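Local coordinates for protein 2,3-dehydroadipyl-CoA hydratase (PDB 4FZW) that catalyses the reversible hydration of 2,3-dehydroadipyl-CoA to 3-hydroxyadipyl-CoA, a step in the breakdown of phenylacetate, at residues 97-102 with 117-122; 15-20 with 52-57; 28-33 with 65-70; 110-115 with 128-133. All coordinates share one frame; numbering follows the deposited sequence.

Contact 1 of 4, residues 97-102 with 117-122; sequences PLIAAV and CDVVVA
Asp118 and Leu98 fasten the beginnings of two parallel strands, 98-102 and 119-122, that run side by side in the main sheet of the crotonase fold. The Asp118 carboxyl carbon lies beside its own backbone N and anti to the carbonyl carbon (chi1 -55°), which brings OD2 to Leu98 N at 2.6 Å; the oxygen accepts through its anti lone pair. In return Asp118 N donates to Leu98 O at 2.8 Å. OD2 also forms a salt bridge with Lys209, which provides this buried carboxylate with a positive partner. An alanine here would probably leave both the Leu98 N-H and the Lys209 ammonium without their acceptor deep in the protein. Farther along, the pairing becomes regular: Ala100 N to Val119 O at 3.0 Å, Val121 N to Ala100 O, Val102 N to Val121 O.

On one face Ile99 and Val119 stand side by side, and Ala101 is small enough for Val121 CG2 to settle 3.9 Å from its CB; helix 186-197 covers this face through Met197 and Ala190. The opposite face carries Val102 and Val120, which cross obliquely with CG2 of the former 3.6 Å from CG1 of the latter, and Phe128 packs on both. The other edge of 119-122 is met by a neighbouring subunit, whose Ser154 OG hydrogen-bonds Val120 N. Just before the strand, Cys117 holds its sulphur beside the backbone N (chi1 -59°), so that SG lies 3.5 Å from Ala100 CB and 3.9 Å from Leu98 CG.

Contact 2 of 4, residues 15-20 with 52-57; sequences VLLLTL and VCVITG
Leu17 has CG anti to the backbone N (chi1 -176°), which carries its CD1 across to Val54, 3.3 Å from CG1. On the opposite face Leu18 has CG beside the backbone N (chi1 -56°), which lays CD1 3.7 Å from Cys53 SG. Leucines suit both places, since their branched ends can reach over to the next strand. Val15 CG1 meets Val54 CG2 at 3.9 Å, and Leu20 CD1 lies 3.8 Å from Ile55 CG2. Thr19 and Thr56 stand side by side, with Thr56 CG2 turned to Thr19 OG1; Thr56 OG1 is anti to its backbone N and hydrogen-bonds Ala101 O on the adjacent strand 98-102, so its polar end is satisfied in the buried sheet.

Five backbone bonds join the strands, from Leu16 N to Val52 O (2.9 Å) through to Leu20 N to Thr56 O. Helix 186-197 packs through Ala194 on Val15, Val52 and Val54. On the other side, helix 31-46 sets Ala44 on Leu16, and Leu41 on Leu18 and Cys53. Strand 15-20, helix 31-46 and strand 52-56 thus form a beta-alpha-beta crossover, the unit that opens the parallel part of the crotonase sheet.

Contact 3 of 4, residues 28-33 with 65-70; sequences ALNNAL and GADLNE
Leu29 with Gly65 and Asn31 with Glu70 make a largely polar contact between two loops, each leading into a helix, beyond one end of the main sheet. Leu29 N donates to Gly65 O at 3.0 Å in a nearly straight bond (175°). It belongs to a single backbone bridge between Leu29 and Ala66, not to a continuous strand pair. Gly65 suits its place because at its backbone angles a side chain would run into the carbonyl oxygen of the residue before it. Ala66 CB lies 3.5 Å from Leu29 O, and Ala28 CB is 4.0 Å from Ala66 C.

The second bond is at the start of helix 31-46. Glu70 has CG beside its backbone N (chi1 -71°) and runs out extended, so that OE1 receives Asn31 N at 3.1 Å through its syn lone pair. This carboxylate from the other loop takes up an N-H of the first turn; its charge is likely to be favoured by the helix N terminus. The same oxygen lies 3.3 Å from Asn31 CB and has a long, weak ion pair with Arg84.

In relatives of the crotonase family the alanine of this Gly-Ala-Asp run lends its N-H to the oxyanion hole, and Ala66 probably does so here; a glycerol bound about 4 Å from its side chain is consistent with a pocket beside this loop. Leu68 reaches Leu248 of a neighbouring subunit. Within the chain, Leu29 packs on Leu20 of strand 15-20 and on Trp88 of helix 84-92, from which Arg84 also hydrogen-bonds Leu29 O.

Contact 4 of 4, residues 110-115 with 128-133; sequences GCELAL and FGLPEI
Cys111 and Ala114, on one side of helix 109-116, provide the apolar part of the contact with Phe128. With its sulphur anti to the backbone N (chi1 -177°), Cys111 sets SG 4.3 Å from Phe128 CD2, and Ala114 CB is equally far from CE2; both meet the ring at its edge, near its plane. Small residues suit this side of the helix, where Cys111 CB also comes within 3.5 Å of Gly129 O. Leu130 CD2 packs on the aliphatic part of Glu112, 3.7 Å from CG, the two side chains crossing at about a right angle.

The helix and the loop after strand 127-129 flank what is probably the active-site pocket of this crotonase-fold enzyme; hydratases of the family typically place two glutamates together there, and the pair here is consistent with that.

Among the polar groups, Glu112 and Glu132 bring like charges close, tip to tip, OE1 of the first 3.7 Å from OE2 of the second. Two backbone N-H groups, of Ala141 and Gly143, grip Glu112 OE2. An alanine in place of this glutamate would probably leave both N-H groups without this acceptor and open a gap beside Leu130. Glu132, bent at chi2 (90°), hydrogen-bonds O1 of a bound glycerol through OE2, and the same O1 is weakly bonded to Glu112 OE1.

In the fold
From the N terminus, contact 2 closes a loop that holds helix 31-46, bringing strand 52-56 back beside strand 15-20. Contact 3 starts within that loop and ends beyond it, at 65-70, so the two cross; Leu20 packs on Leu33 where they meet. After both have closed, contact 1 joins 97-102 to 117-122, and contact 4 crosses it by running from helix 109-116 to 128-133. Strands 52-56 and 98-102 are neighbours, bonded through Ile55 N and Ile99 O, so contacts 1 and 2 belong to one sheet. Ala100 of contact 1 packs on Ala114 of contact 4, and Leu113 touches Leu20 and Ile55 of contact 2. Contacts 3 and 4 approach to about 4 Å between nearest atoms without touching.

Contact 1 of 4, residues 97-102 with 117-122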
loop_
_atom_site.group_PDB
_atom_site.type_symbol
_atom_site.label_atom_id
_atom_site.label_comp_id
_atom_site.label_asym_id
_atom_site.label_seq_id
_atom_site.Cartn_x
_atom_site.Cartn_y
_atom_site.Cartn_z
ATOM N N PRO B 97 14.797 4.684 -20.675
ATOM C CA PRO B 97 13.972 3.690 -21.381
ATOM C C PRO B 97 14.760 2.456 -21.817
ATOM O O PRO B 97 15.868 2.553 -22.343
ATOM C CB PRO B 97 13.461 4.464 -22.588
ATOM C CG PRO B 97 13.300 5.870 -22.021
ATOM C CD PRO B 97 14.490 6.061 -21.101
ATOM N N LEU B 98 14.177 1.291 -21.579
ATOM C CA LEU B 98 14.862 0.034 -21.804
ATOM C C LEU B 98 13.932 -0.882 -22.578
ATOM O O LEU B 98 12.864 -1.280 -22.091
ATOM C CB LEU B 98 15.265 -0.593 -20.464
ATOM C CG LEU B 98 16.155 -1.835 -20.426
ATOM C CD1 LEU B 98 17.474 -1.624 -21.142
ATOM C CD2 LEU B 98 16.387 -2.237 -18.981
ATOM N N ILE B 99 14.348 -1.204 -23.796
ATOM C CA ILE B 99 13.558 -2.034 -24.684
ATOM C C ILE B 99 14.218 -3.411 -24.871
ATOM O O ILE B 99 15.428 -3.518 -25.140
ATOM C CB ILE B 99 13.297 -1.324 -26.042
ATOM C CG1 ILE B 99 12.512 -0.018 -25.815
ATOM C CG2 ILE B 99 12.512 -2.234 -26.968
ATOM C CD1 ILE B 99 12.662 1.011 -26.930
ATOM N N ALA B 100 13.425 -4.461 -24.687
ATOM C CA ALA B 100 13.892 -5.813 -24.924
ATOM C C ALA B 100 13.406 -6.228 -26.304
ATOM O O ALA B 100 12.201 -6.247 -26.547
ATOM C CB ALA B 100 13.341 -6.754 -23.876
ATOM N N ALA B 101 14.332 -6.538 -27.209
ATOM C CA ALA B 101 13.981 -7.083 -28.518
ATOM C C ALA B 101 14.192 -8.570 -28.461
ATOM O O ALA B 101 15.329 -9.039 -28.486
ATOM C CB ALA B 101 14.857 -6.479 -29.587
ATOM N N VAL B 102 13.098 -9.312 -28.366
ATOM C CA VAL B 102 13.198 -10.744 -28.138
ATOM C C VAL B 102 12.953 -11.558 -29.409
ATOM O O VAL B 102 11.912 -11.460 -30.035
ATOM C CB VAL B 102 12.245 -11.203 -27.019
ATOM C CG1 VAL B 102 12.508 -12.670 -26.628
ATOM C CG2 VAL B 102 12.367 -10.298 -25.822
ATOM N N CYS B 117 12.245 -5.157 -18.535
ATOM C CA CYS B 117 12.328 -4.033 -19.466
ATOM C C CYS B 117 11.009 -3.255 -19.545
ATOM O O CYS B 117 9.959 -3.746 -19.120
ATOM C CB CYS B 117 12.797 -4.504 -20.854
ATOM S SG CYS B 117 14.421 -5.331 -20.877
ATOM N N ASP B 118 11.063 -2.032 -20.054
ATOM C CA ASP B 118 9.883 -1.180 -20.032
ATOM C C ASP B 118 8.931 -1.629 -21.138
ATOM O O ASP B 118 7.698 -1.599 -21.001
ATOM C CB ASP B 118 10.291 0.284 -20.225
ATOM C CG ASP B 118 11.330 0.748 -19.197
ATOM O OD1 ASP B 118 11.070 0.630 -17.974
ATOM O OD2 ASP B 118 12.414 1.215 -19.611
ATOM N N VAL B 119 9.527 -2.092 -22.231
ATOM C CA VAL B 119 8.778 -2.471 -23.414
ATOM C C VAL B 119 9.368 -3.727 -24.026
ATOM O O VAL B 119 10.587 -3.892 -24.099
ATOM C CB VAL B 119 8.824 -1.354 -24.481
ATOM C CG1 VAL B 119 7.895 -1.700 -25.640
ATOM C CG2 VAL B 119 8.486 0.024 -23.855
ATOM N N VAL B 120 8.503 -4.618 -24.488
ATOM C CA VAL B 120 8.984 -5.773 -25.238
ATOM C C VAL B 120 8.435 -5.807 -26.647
ATOM O O VAL B 120 7.211 -5.785 -26.842
ATOM C CB VAL B 120 8.658 -7.106 -24.560
ATOM C CG1 VAL B 120 9.437 -8.246 -25.249
ATOM C CG2 VAL B 120 8.990 -7.049 -23.057
ATOM N N VAL B 121 9.348 -5.828 -27.621
ATOM C CA VAL B 121 9.033 -6.139 -29.022
ATOM C C VAL B 121 9.572 -7.528 -29.328
ATOM O O VAL B 121 10.741 -7.820 -29.039
ATOM C CB VAL B 121 9.689 -5.143 -29.985
ATOM C CG1 VAL B 121 9.308 -3.741 -29.609
ATOM C CG2 VAL B 121 11.203 -5.291 -29.960
ATOM N N ALA B 122 8.725 -8.386 -29.900
ATOM C CA ALA B 122 9.055 -9.806 -30.063
ATOM C C ALA B 122 9.102 -10.244 -31.526
ATOM O O ALA B 122 8.530 -9.592 -32.404
ATOM C CB ALA B 122 8.065 -10.661 -29.303
#

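Contact 2 of 4, residues 15-20 with 52-57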
loop_
_atom_site.group_PDB
_atom_site.type_symbol
_atom_site.label_atom_id
_atom_site.label_comp_id
_atom_site.label_asym_id
_atom_site.label_seq_id
_atom_site.Cartn_x
_atom_site.Cartn_y
_atom_site.Cartn_z
ATOM N N VAL B 15 20.985 5.754 -28.964
ATOM C CA VAL B 15 20.501 4.430 -28.573
ATOM C C VAL B 15 21.655 3.469 -28.401
ATOM O O VAL B 15 22.502 3.341 -29.283
ATOM C CB VAL B 15 19.464 3.834 -29.570
ATOM C CG1 VAL B 15 18.962 2.525 -29.056
ATOM C CG2 VAL B 15 18.297 4.799 -29.760
ATOM N N LEU B 16 21.690 2.814 -27.249
ATOM C CA LEU B 16 22.715 1.830 -26.943
ATOM C C LEU B 16 22.153 0.419 -27.153
ATOM O O LEU B 16 21.002 0.135 -26.816
ATOM C CB LEU B 16 23.212 2.024 -25.505
ATOM C CG LEU B 16 24.286 1.063 -24.988
ATOM C CD1 LEU B 16 25.626 1.313 -25.673
ATOM C CD2 LEU B 16 24.408 1.199 -23.456
ATOM N N LEU B 17 22.965 -0.455 -27.738
ATOM C CA LEU B 17 22.553 -1.832 -27.990
ATOM C C LEU B 17 23.438 -2.852 -27.277
ATOM O O LEU B 17 24.666 -2.867 -27.430
ATOM C CB LEU B 17 22.526 -2.134 -29.485
ATOM C CG LEU B 17 22.005 -3.522 -29.908
ATOM C CD1 LEU B 17 20.572 -3.782 -29.404
ATOM C CD2 LEU B 17 22.070 -3.702 -31.429
ATOM N N LEU B 18 22.789 -3.709 -26.501
ATOM C CA LEU B 18 23.469 -4.753 -25.767
ATOM C C LEU B 18 22.969 -6.098 -26.265
ATOM O O LEU B 18 21.786 -6.435 -26.101
ATOM C CB LEU B 18 23.235 -4.597 -24.261
ATOM C CG LEU B 18 23.646 -3.228 -23.699
ATOM C CD1 LEU B 18 23.275 -3.086 -22.233
ATOM C CD2 LEU B 18 25.150 -2.966 -23.912
ATOM N N THR B 19 23.872 -6.844 -26.901
ATOM C CA THR B 19 23.552 -8.146 -27.452
ATOM C C THR B 19 24.108 -9.278 -26.602
ATOM O O THR B 19 25.317 -9.433 -26.494
ATOM C CB THR B 19 24.130 -8.311 -28.873
ATOM O OG1 THR B 19 23.735 -7.203 -29.684
ATOM C CG2 THR B 19 23.639 -9.624 -29.502
ATOM N N LEU B 20 23.227 -10.076 -26.007
ATOM C CA LEU B 20 23.662 -11.283 -25.326
ATOM C C LEU B 20 24.290 -12.204 -26.351
ATOM O O LEU B 20 23.732 -12.432 -27.411
ATOM C CB LEU B 20 22.511 -11.954 -24.583
ATOM C CG LEU B 20 22.051 -11.129 -23.371
ATOM C CD1 LEU B 20 20.767 -10.396 -23.680
ATOM C CD2 LEU B 20 21.845 -12.014 -22.179
ATOM N N VAL B 52 18.237 5.932 -24.802
ATOM C CA VAL B 52 17.529 4.648 -24.750
ATOM C C VAL B 52 18.523 3.484 -24.858
ATOM O O VAL B 52 19.586 3.607 -25.486
ATOM C CB VAL B 52 16.507 4.508 -25.912
ATOM C CG1 VAL B 52 15.719 3.211 -25.770
ATOM C CG2 VAL B 52 15.564 5.720 -25.969
ATOM N N CYS B 53 18.168 2.359 -24.245
ATOM C CA CYS B 53 18.885 1.115 -24.470
ATOM C C CYS B 53 17.949 0.089 -25.157
ATOM O O CYS B 53 16.714 0.188 -25.062
ATOM C CB CYS B 53 19.476 0.585 -23.160
ATOM S SG CYS B 53 20.510 -0.904 -23.267
ATOM N N VAL B 54 18.552 -0.847 -25.888
ATOM C CA VAL B 54 17.849 -1.976 -26.464
ATOM C C VAL B 54 18.653 -3.185 -26.010
ATOM O O VAL B 54 19.893 -3.147 -26.037
ATOM C CB VAL B 54 17.842 -1.925 -28.022
ATOM C CG1 VAL B 54 17.385 -3.249 -28.630
ATOM C CG2 VAL B 54 16.998 -0.776 -28.519
ATOM N N ILE B 55 17.966 -4.254 -25.607
ATOM C CA ILE B 55 18.634 -5.483 -25.159
ATOM C C ILE B 55 18.171 -6.674 -26.007
ATOM O O ILE B 55 16.983 -6.942 -26.123
ATOM C CB ILE B 55 18.363 -5.762 -23.645
ATOM C CG1 ILE B 55 19.109 -4.757 -22.760
ATOM C CG2 ILE B 55 18.768 -7.174 -23.258
ATOM C CD1 ILE B 55 19.107 -5.131 -21.239
ATOM N N THR B 56 19.112 -7.408 -26.576
ATOM C CA THR B 56 18.734 -8.502 -27.458
ATOM C C THR B 56 19.690 -9.677 -27.421
ATOM O O THR B 56 20.831 -9.555 -26.958
ATOM C CB THR B 56 18.611 -8.040 -28.932
ATOM O OG1 THR B 56 17.921 -9.038 -29.680
ATOM C CG2 THR B 56 19.978 -7.838 -29.561
ATOM N N GLY B 57 19.216 -10.818 -27.912
ATOM C CA GLY B 57 20.070 -11.977 -28.044
ATOM C C GLY B 57 20.328 -12.252 -29.512
ATOM O O GLY B 57 20.769 -11.357 -30.253
#

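Contact 3 of 4, residues 28-33 with 65-70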
loop_
_atom_site.group_PDB
_atom_site.type_symbol
_atom_site.label_atom_id
_atom_site.label_comp_id
_atom_site.label_asym_id
_atom_site.label_seq_id
_atom_site.Cartn_x
_atom_site.Cartn_y
_atom_site.Cartn_z
ATOM N N ALA B 28 22.379 -18.159 -21.841
ATOM C CA ALA B 28 22.117 -18.261 -20.406
ATOM C C ALA B 28 22.763 -17.102 -19.660
ATOM O O ALA B 28 23.900 -16.721 -19.951
ATOM C CB ALA B 28 22.622 -19.589 -19.852
ATOM N N LEU B 29 22.039 -16.550 -18.690
ATOM C CA LEU B 29 22.543 -15.432 -17.903
ATOM C C LEU B 29 23.554 -15.900 -16.892
ATOM O O LEU B 29 23.213 -16.477 -15.880
ATOM C CB LEU B 29 21.400 -14.686 -17.215
ATOM C CG LEU B 29 20.496 -13.950 -18.201
ATOM C CD1 LEU B 29 19.362 -13.278 -17.469
ATOM C CD2 LEU B 29 21.318 -12.937 -18.964
ATOM N N ASN B 30 24.816 -15.670 -17.202
ATOM C CA ASN B 30 25.892 -15.888 -16.237
ATOM C C ASN B 30 25.886 -14.845 -15.132
ATOM O O ASN B 30 25.388 -13.725 -15.302
ATOM C CB ASN B 30 27.264 -15.835 -16.917
ATOM C CG ASN B 30 27.820 -17.199 -17.200
ATOM O OD1 ASN B 30 27.272 -18.205 -16.755
ATOM N ND2 ASN B 30 28.943 -17.245 -17.914
ATOM N N ASN B 31 26.475 -15.211 -14.007
ATOM C CA ASN B 31 26.825 -14.234 -13.005
ATOM C C ASN B 31 27.667 -13.123 -13.624
ATOM O O ASN B 31 27.382 -11.932 -13.468
ATOM C CB ASN B 31 27.616 -14.914 -11.903
ATOM C CG ASN B 31 27.084 -14.602 -10.527
ATOM O OD1 ASN B 31 26.700 -13.470 -10.231
ATOM N ND2 ASN B 31 27.056 -15.619 -9.666
ATOM N N ALA B 32 28.717 -13.525 -14.331
ATOM C CA ALA B 32 29.576 -12.564 -15.001
ATOM C C ALA B 32 28.792 -11.771 -16.034
ATOM O O ALA B 32 28.964 -10.565 -16.118
ATOM C CB ALA B 32 30.757 -13.251 -15.626
ATOM N N LEU B 33 27.920 -12.434 -16.802
ATOM C CA LEU B 33 27.141 -11.755 -17.846
ATOM C C LEU B 33 26.176 -10.746 -17.220
ATOM O O LEU B 33 26.163 -9.555 -17.558
ATOM C CB LEU B 33 26.396 -12.762 -18.720
ATOM C CG LEU B 33 25.584 -12.234 -19.918
ATOM C CD1 LEU B 33 26.369 -11.219 -20.740
ATOM C CD2 LEU B 33 25.076 -13.382 -20.798
ATOM N N GLY B 65 17.269 -19.068 -19.791
ATOM C CA GLY B 65 17.525 -19.330 -18.384
ATOM C C GLY B 65 18.804 -18.717 -17.834
ATOM O O GLY B 65 19.249 -17.649 -18.270
ATOM N N ALA B 66 19.380 -19.401 -16.848
ATOM C CA ALA B 66 20.641 -18.990 -16.234
ATOM C C ALA B 66 21.554 -20.199 -16.087
ATOM O O ALA B 66 21.123 -21.342 -16.264
ATOM C CB ALA B 66 20.387 -18.364 -14.884
ATOM N N ASP B 67 22.819 -19.955 -15.765
ATOM C CA ASP B 67 23.739 -21.059 -15.514
ATOM C C ASP B 67 23.229 -21.911 -14.362
ATOM O O ASP B 67 23.140 -21.445 -13.220
ATOM C CB ASP B 67 25.146 -20.545 -15.219
ATOM C CG ASP B 67 26.141 -20.930 -16.295
ATOM O OD1 ASP B 67 25.735 -21.085 -17.473
ATOM O OD2 ASP B 67 27.335 -21.081 -15.959
ATOM N N LEU B 68 22.883 -23.157 -14.676
ATOM C CA LEU B 68 22.258 -24.049 -13.700
ATOM C C LEU B 68 23.198 -24.452 -12.564
ATOM O O LEU B 68 22.755 -24.660 -11.434
ATOM C CB LEU B 68 21.696 -25.291 -14.398
ATOM C CG LEU B 68 20.697 -26.116 -13.588
ATOM C CD1 LEU B 68 19.645 -25.213 -12.960
ATOM C CD2 LEU B 68 20.051 -27.170 -14.469
ATOM N N ASN B 69 24.490 -24.562 -12.876
ATOM C CA ASN B 69 25.506 -24.940 -11.898
ATOM C C ASN B 69 25.651 -23.862 -10.837
ATOM O O ASN B 69 25.696 -24.161 -9.644
ATOM C CB ASN B 69 26.869 -25.155 -12.568
ATOM C CG ASN B 69 26.790 -26.023 -13.811
ATOM O OD1 ASN B 69 25.967 -25.793 -14.699
ATOM N ND2 ASN B 69 27.654 -27.030 -13.878
ATOM N N GLU B 70 25.727 -22.610 -11.283
ATOM C CA GLU B 70 25.856 -21.479 -10.373
ATOM C C GLU B 70 24.728 -21.386 -9.334
ATOM O O GLU B 70 24.952 -20.867 -8.239
ATOM C CB GLU B 70 25.991 -20.161 -11.144
ATOM C CG GLU B 70 27.325 -19.975 -11.864
ATOM C CD GLU B 70 27.403 -18.644 -12.594
ATOM O OE1 GLU B 70 26.400 -17.899 -12.557
ATOM O OE2 GLU B 70 28.456 -18.337 -13.201
#

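Contact 4 of 4, residues 110-115 with 128-133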
loop_
_atom_site.group_PDB
_atom_site.type_symbol
_atom_site.label_atom_id
_atom_site.label_comp_id
_atom_site.label_asym_id
_atom_site.label_seq_id
_atom_site.Cartn_x
_atom_site.Cartn_y
_atom_site.Cartn_z
ATOM N N GLY B 110 15.672 -15.330 -18.648
ATOM C CA GLY B 110 15.451 -14.654 -19.903
ATOM C C GLY B 110 14.084 -13.978 -19.964
ATOM O O GLY B 110 13.970 -12.823 -20.387
ATOM N N CYS B 111 13.037 -14.690 -19.559
ATOM C CA CYS B 111 11.732 -14.069 -19.512
ATOM C C CYS B 111 11.764 -12.956 -18.481
ATOM O O CYS B 111 11.304 -11.850 -18.760
ATOM C CB CYS B 111 10.655 -15.078 -19.160
ATOM S SG CYS B 111 8.999 -14.377 -19.163
ATOM N N GLU B 112 12.317 -13.256 -17.297
ATOM C CA GLU B 112 12.433 -12.285 -16.198
ATOM C C GLU B 112 13.162 -11.030 -16.610
ATOM O O GLU B 112 12.725 -9.938 -16.283
ATOM C CB GLU B 112 13.074 -12.914 -14.951
ATOM C CG GLU B 112 12.093 -13.816 -14.250
ATOM C CD GLU B 112 12.711 -14.696 -13.222
ATOM O OE1 GLU B 112 13.899 -15.065 -13.366
ATOM O OE2 GLU B 112 11.987 -15.027 -12.257
ATOM N N LEU B 113 14.257 -11.192 -17.350
ATOM C CA LEU B 113 14.962 -10.051 -17.934
ATOM C C LEU B 113 14.013 -9.197 -18.760
ATOM O O LEU B 113 13.884 -8.006 -18.523
ATOM C CB LEU B 113 16.145 -10.519 -18.782
ATOM C CG LEU B 113 17.008 -9.440 -19.453
ATOM C CD1 LEU B 113 17.581 -8.465 -18.377
ATOM C CD2 LEU B 113 18.136 -10.038 -20.315
ATOM N N ALA B 114 13.326 -9.819 -19.715
ATOM C CA ALA B 114 12.408 -9.103 -20.609
ATOM C C ALA B 114 11.268 -8.375 -19.863
ATOM O O ALA B 114 10.992 -7.204 -20.117
ATOM C CB ALA B 114 11.871 -10.053 -21.668
ATOM N N LEU B 115 10.634 -9.076 -18.932
ATOM C CA LEU B 115 9.680 -8.466 -18.020
ATOM C C LEU B 115 10.291 -7.249 -17.328
ATOM O O LEU B 115 9.604 -6.257 -17.082
ATOM C CB LEU B 115 9.224 -9.482 -16.970
ATOM C CG LEU B 115 8.363 -10.646 -17.468
ATOM C CD1 LEU B 115 8.397 -11.832 -16.510
ATOM C CD2 LEU B 115 6.935 -10.179 -17.715
ATOM N N PHE B 128 7.987 -17.356 -24.490
ATOM C CA PHE B 128 8.084 -16.761 -23.176
ATOM C C PHE B 128 7.579 -17.775 -22.187
ATOM O O PHE B 128 6.464 -18.269 -22.328
ATOM C CB PHE B 128 7.216 -15.508 -23.073
ATOM C CG PHE B 128 7.719 -14.337 -23.877
ATOM C CD1 PHE B 128 7.149 -14.036 -25.109
ATOM C CD2 PHE B 128 8.735 -13.507 -23.384
ATOM C CE1 PHE B 128 7.599 -12.948 -25.856
ATOM C CE2 PHE B 128 9.192 -12.426 -24.120
ATOM C CZ PHE B 128 8.632 -12.148 -25.364
ATOM N N GLY B 129 8.387 -18.070 -21.171
ATOM C CA GLY B 129 7.983 -18.996 -20.133
ATOM C C GLY B 129 8.890 -18.993 -18.914
ATOM O O GLY B 129 10.023 -18.511 -18.951
ATOM N N LEU B 130 8.382 -19.562 -17.832
ATOM C CA LEU B 130 9.111 -19.654 -16.575
ATOM C C LEU B 130 9.132 -21.111 -16.090
ATOM O O LEU B 130 8.352 -21.495 -15.218
ATOM C CB LEU B 130 8.458 -18.729 -15.530
ATOM C CG LEU B 130 8.560 -17.216 -15.793
ATOM C CD1 LEU B 130 7.365 -16.481 -15.215
ATOM C CD2 LEU B 130 9.883 -16.599 -15.250
ATOM N N PRO B 131 10.041 -21.931 -16.646
ATOM C CA PRO B 131 10.037 -23.359 -16.305
ATOM C C PRO B 131 10.787 -23.663 -15.007
ATOM O O PRO B 131 11.229 -24.796 -14.829
ATOM C CB PRO B 131 10.788 -23.986 -17.472
ATOM C CG PRO B 131 11.780 -22.970 -17.833
ATOM C CD PRO B 131 11.149 -21.607 -17.562
ATOM N N GLU B 132 10.915 -22.680 -14.120
ATOM C CA GLU B 132 11.584 -22.875 -12.816
ATOM C C GLU B 132 10.911 -23.957 -11.986
ATOM O O GLU B 132 11.576 -24.799 -11.399
ATOM C CB GLU B 132 11.631 -21.572 -12.006
ATOM C CG GLU B 132 12.715 -20.579 -12.456
ATOM C CD GLU B 132 12.257 -19.592 -13.516
ATOM O OE1 GLU B 132 11.196 -19.805 -14.125
ATOM O OE2 GLU B 132 12.966 -18.591 -13.745
ATOM N N ILE B 133 9.584 -23.934 -11.959
ATOM C CA ILE B 133 8.810 -24.915 -11.213
ATOM C C ILE B 133 9.137 -26.365 -11.617
ATOM O O ILE B 133 9.029 -27.266 -10.799
ATOM C CB ILE B 133 7.287 -24.649 -11.350
ATOM C CG1 ILE B 133 6.488 -25.373 -10.257
ATOM C CG2 ILE B 133 6.780 -25.055 -12.723
ATOM C CD1 ILE B 133 6.571 -24.761 -8.869
#